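Local coordinates for laccase (Uncultured bacterium, PDB 4F7K), which is a bacterial multicopper oxidase, probably oxidising phenolic and related substrates while reducing dioxygen to water, at residues 246-251 / 255-260. Numbering follows the deposited sequence.
Sequences GFVFPT and PYLLGE
F247 faces two residues of strand 256-260, L258 and G259, across this antiparallel hairpin. This is a beta bulge. F247 N donates to G259 O (3.0 Å), and F247 O accepts from L258 N (2.9 Å). Nearer the turn the pairing is regular: F249 N gives to Y256 O, and Y256 N to F249 O.

The bulge pushes the L258 side chain into the hollow between F247 and F249. With CG beside its own backbone N (chi1 -58°), the isobutyl group lies over the F247 carbonyl. L258 CB is 4.2 Å from F247 CB, and L258 CG is 4.0 Å from F249 CB. Cutting L258 back to alanine removes CG and both methyls, which would probably open a gap beside F249 CB and leave I137, A168 and A170 with less to pack on. On the opposite face V248 fits between P255 and L257. Its CG1 lies alongside P255 CB at 3.6 Å, while CG2 meets L257 CD1 at 4.1 Å, the two side chains crossing at about a right angle.

F247 also packs on I135, L186 and L188, which ties the hairpin to the second sheet of a cupredoxin-like domain. Backbone bonds thus fix the register, and apolar packing across the two sheets holds the L258 face.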
ATOM      1  N   GLY A 246      -5.678   5.904 -18.897  1.00 41.83           N
ATOM      2  CA  GLY A 246      -6.661   4.927 -18.384  1.00 39.07           C
ATOM      3  C   GLY A 246      -5.997   3.843 -17.558  1.00 37.17           C
ATOM      4  O   GLY A 246      -4.889   3.385 -17.902  1.00 37.51           O
ATOM      5  N   PHE A 247      -6.662   3.470 -16.461  1.00 35.17           N
ATOM      6  CA  PHE A 247      -6.262   2.382 -15.582  1.00 34.49           C
ATOM      7  C   PHE A 247      -7.250   1.223 -15.749  1.00 34.90           C
ATOM      8  O   PHE A 247      -8.434   1.308 -15.344  1.00 34.21           O
ATOM      9  CB  PHE A 247      -6.228   2.869 -14.120  1.00 33.20           C
ATOM     10  CG  PHE A 247      -5.197   3.942 -13.871  1.00 33.48           C
ATOM     11  CD1 PHE A 247      -3.884   3.603 -13.589  1.00 33.02           C
ATOM     12  CD2 PHE A 247      -5.535   5.294 -13.979  1.00 35.42           C
ATOM     13  CE1 PHE A 247      -2.918   4.597 -13.373  1.00 34.04           C
ATOM     14  CE2 PHE A 247      -4.566   6.295 -13.780  1.00 35.42           C
ATOM     15  CZ  PHE A 247      -3.252   5.935 -13.488  1.00 33.72           C
ATOM     16  N   VAL A 248      -6.773   0.142 -16.348  1.00 35.57           N
ATOM     17  CA  VAL A 248      -7.647  -0.924 -16.764  1.00 35.96           C
ATOM     18  C   VAL A 248      -7.442  -2.221 -15.992  1.00 35.73           C
ATOM     19  O   VAL A 248      -6.334  -2.637 -15.738  1.00 35.17           O
ATOM     20  CB  VAL A 248      -7.592  -1.139 -18.314  1.00 37.74           C
ATOM     21  CG1 VAL A 248      -8.454  -2.329 -18.748  1.00 38.66           C
ATOM     22  CG2 VAL A 248      -8.089   0.108 -19.028  1.00 37.55           C
ATOM     23  N   PHE A 249      -8.562  -2.849 -15.637  1.00 35.86           N
ATOM     24  CA  PHE A 249      -8.574  -4.164 -15.045  1.00 36.59           C
ATOM     25  C   PHE A 249      -9.038  -5.149 -16.139  1.00 37.97           C
ATOM     26  O   PHE A 249     -10.236  -5.246 -16.440  1.00 38.30           O
ATOM     27  CB  PHE A 249      -9.496  -4.134 -13.822  1.00 36.18           C
ATOM     28  CG  PHE A 249      -9.638  -5.448 -13.097  1.00 37.69           C
ATOM     29  CD1 PHE A 249     -10.424  -5.519 -11.965  1.00 42.41           C
ATOM     30  CD2 PHE A 249      -9.045  -6.600 -13.545  1.00 43.13           C
ATOM     31  CE1 PHE A 249     -10.611  -6.728 -11.283  1.00 42.25           C
ATOM     32  CE2 PHE A 249      -9.228  -7.816 -12.860  1.00 44.78           C
ATOM     33  CZ  PHE A 249     -10.010  -7.856 -11.722  1.00 41.81           C
ATOM     34  N   PRO A 250      -8.085  -5.863 -16.750  1.00 38.80           N
ATOM     35  CA  PRO A 250      -8.391  -6.747 -17.850  1.00 40.71           C
ATOM     36  C   PRO A 250      -9.088  -7.992 -17.316  1.00 40.14           C
ATOM     37  O   PRO A 250      -8.702  -8.517 -16.270  1.00 39.82           O
ATOM     38  CB  PRO A 250      -7.001  -7.087 -18.415  1.00 42.20           C
ATOM     39  CG  PRO A 250      -6.099  -7.021 -17.226  1.00 40.77           C
ATOM     40  CD  PRO A 250      -6.712  -6.058 -16.252  1.00 39.31           C
ATOM     41  N   THR A 251     -10.153  -8.413 -17.980  1.00 40.44           N
ATOM     42  CA  THR A 251     -10.886  -9.587 -17.547  1.00 39.84           C
ATOM     43  C   THR A 251     -11.321 -10.429 -18.740  1.00 41.51           C
ATOM     44  O   THR A 251     -11.371  -9.947 -19.883  1.00 42.22           O
ATOM     45  CB  THR A 251     -12.186  -9.231 -16.763  1.00 39.58           C
ATOM     46  OG1 THR A 251     -13.256  -8.988 -17.706  1.00 40.60           O
ATOM     47  CG2 THR A 251     -11.978  -8.025 -15.761  1.00 36.07           C
ATOM     48  N   PRO A 255     -12.280  -5.596 -20.827  1.00 37.18           N
ATOM     49  CA  PRO A 255     -11.664  -4.619 -19.931  1.00 35.94           C
ATOM     50  C   PRO A 255     -12.679  -3.909 -19.031  1.00 35.82           C
ATOM     51  O   PRO A 255     -13.775  -3.535 -19.451  1.00 37.15           O
ATOM     52  CB  PRO A 255     -10.997  -3.597 -20.892  1.00 37.16           C
ATOM     53  CG  PRO A 255     -11.631  -3.782 -22.207  1.00 39.26           C
ATOM     54  CD  PRO A 255     -12.083  -5.252 -22.249  1.00 39.52           C
ATOM     55  N   TYR A 256     -12.312  -3.747 -17.783  1.00 35.20           N
ATOM     56  CA  TYR A 256     -13.109  -2.963 -16.849  1.00 35.61           C
ATOM     57  C   TYR A 256     -12.353  -1.641 -16.608  1.00 35.18           C
ATOM     58  O   TYR A 256     -11.185  -1.665 -16.224  1.00 34.68           O
ATOM     59  CB  TYR A 256     -13.267  -3.768 -15.543  1.00 34.72           C
ATOM     60  CG  TYR A 256     -14.039  -3.045 -14.464  1.00 35.24           C
ATOM     61  CD1 TYR A 256     -15.409  -3.249 -14.325  1.00 37.62           C
ATOM     62  CD2 TYR A 256     -13.407  -2.170 -13.591  1.00 35.26           C
ATOM     63  CE1 TYR A 256     -16.127  -2.591 -13.364  1.00 38.64           C
ATOM     64  CE2 TYR A 256     -14.133  -1.498 -12.606  1.00 36.55           C
ATOM     65  CZ  TYR A 256     -15.488  -1.723 -12.516  1.00 36.55           C
ATOM     66  OH  TYR A 256     -16.226  -1.110 -11.581  1.00 36.69           O
ATOM     67  N   LEU A 257     -12.987  -0.494 -16.823  1.00 35.36           N
ATOM     68  CA  LEU A 257     -12.285   0.782 -16.560  1.00 35.71           C
ATOM     69  C   LEU A 257     -12.348   1.196 -15.076  1.00 34.20           C
ATOM     70  O   LEU A 257     -13.429   1.530 -14.580  1.00 33.63           O
ATOM     71  CB  LEU A 257     -12.817   1.920 -17.465  1.00 36.69           C
ATOM     72  CG  LEU A 257     -12.106   3.287 -17.440  1.00 38.11           C
ATOM     73  CD1 LEU A 257     -10.652   3.164 -17.894  1.00 36.81           C
ATOM     74  CD2 LEU A 257     -12.853   4.313 -18.339  1.00 38.93           C
ATOM     75  N   LEU A 258     -11.190   1.146 -14.393  1.00 33.30           N
ATOM     76  CA  LEU A 258     -11.023   1.604 -12.983  1.00 31.82           C
ATOM     77  C   LEU A 258     -11.120   3.123 -12.827  1.00 32.15           C
ATOM     78  O   LEU A 258     -11.657   3.632 -11.842  1.00 30.41           O
ATOM     79  CB  LEU A 258      -9.681   1.147 -12.418  1.00 29.58           C
ATOM     80  CG  LEU A 258      -9.424  -0.362 -12.414  1.00 30.81           C
ATOM     81  CD1 LEU A 258      -7.939  -0.656 -12.100  1.00 30.84           C
ATOM     82  CD2 LEU A 258     -10.326  -1.002 -11.381  1.00 26.09           C
ATOM     83  N   GLY A 259     -10.581   3.840 -13.807  1.00 33.47           N
ATOM     84  CA  GLY A 259     -10.648   5.290 -13.803  1.00 34.61           C
ATOM     85  C   GLY A 259      -9.685   5.840 -14.827  1.00 36.94           C
ATOM     86  O   GLY A 259      -8.997   5.079 -15.507  1.00 37.05           O
ATOM     87  N   GLU A 260      -9.632   7.166 -14.923  1.00 38.77           N
ATOM     88  CA  GLU A 260      -8.807   7.845 -15.915  1.00 42.01           C
ATOM     89  C   GLU A 260      -8.344   9.227 -15.474  1.00 42.32           C
ATOM     90  O   GLU A 260      -8.879   9.818 -14.535  1.00 41.91           O
ATOM     91  CB  GLU A 260      -9.519   7.909 -17.277  1.00 44.27           C
ATOM     92  CG  GLU A 260     -10.895   8.544 -17.257  1.00 48.15           C
ATOM     93  CD  GLU A 260     -11.710   8.178 -18.484  1.00 55.40           C
ATOM     94  OE1 GLU A 260     -11.306   7.250 -19.223  1.00 57.61           O
ATOM     95  OE2 GLU A 260     -12.751   8.831 -18.722  1.00 59.60           O
TER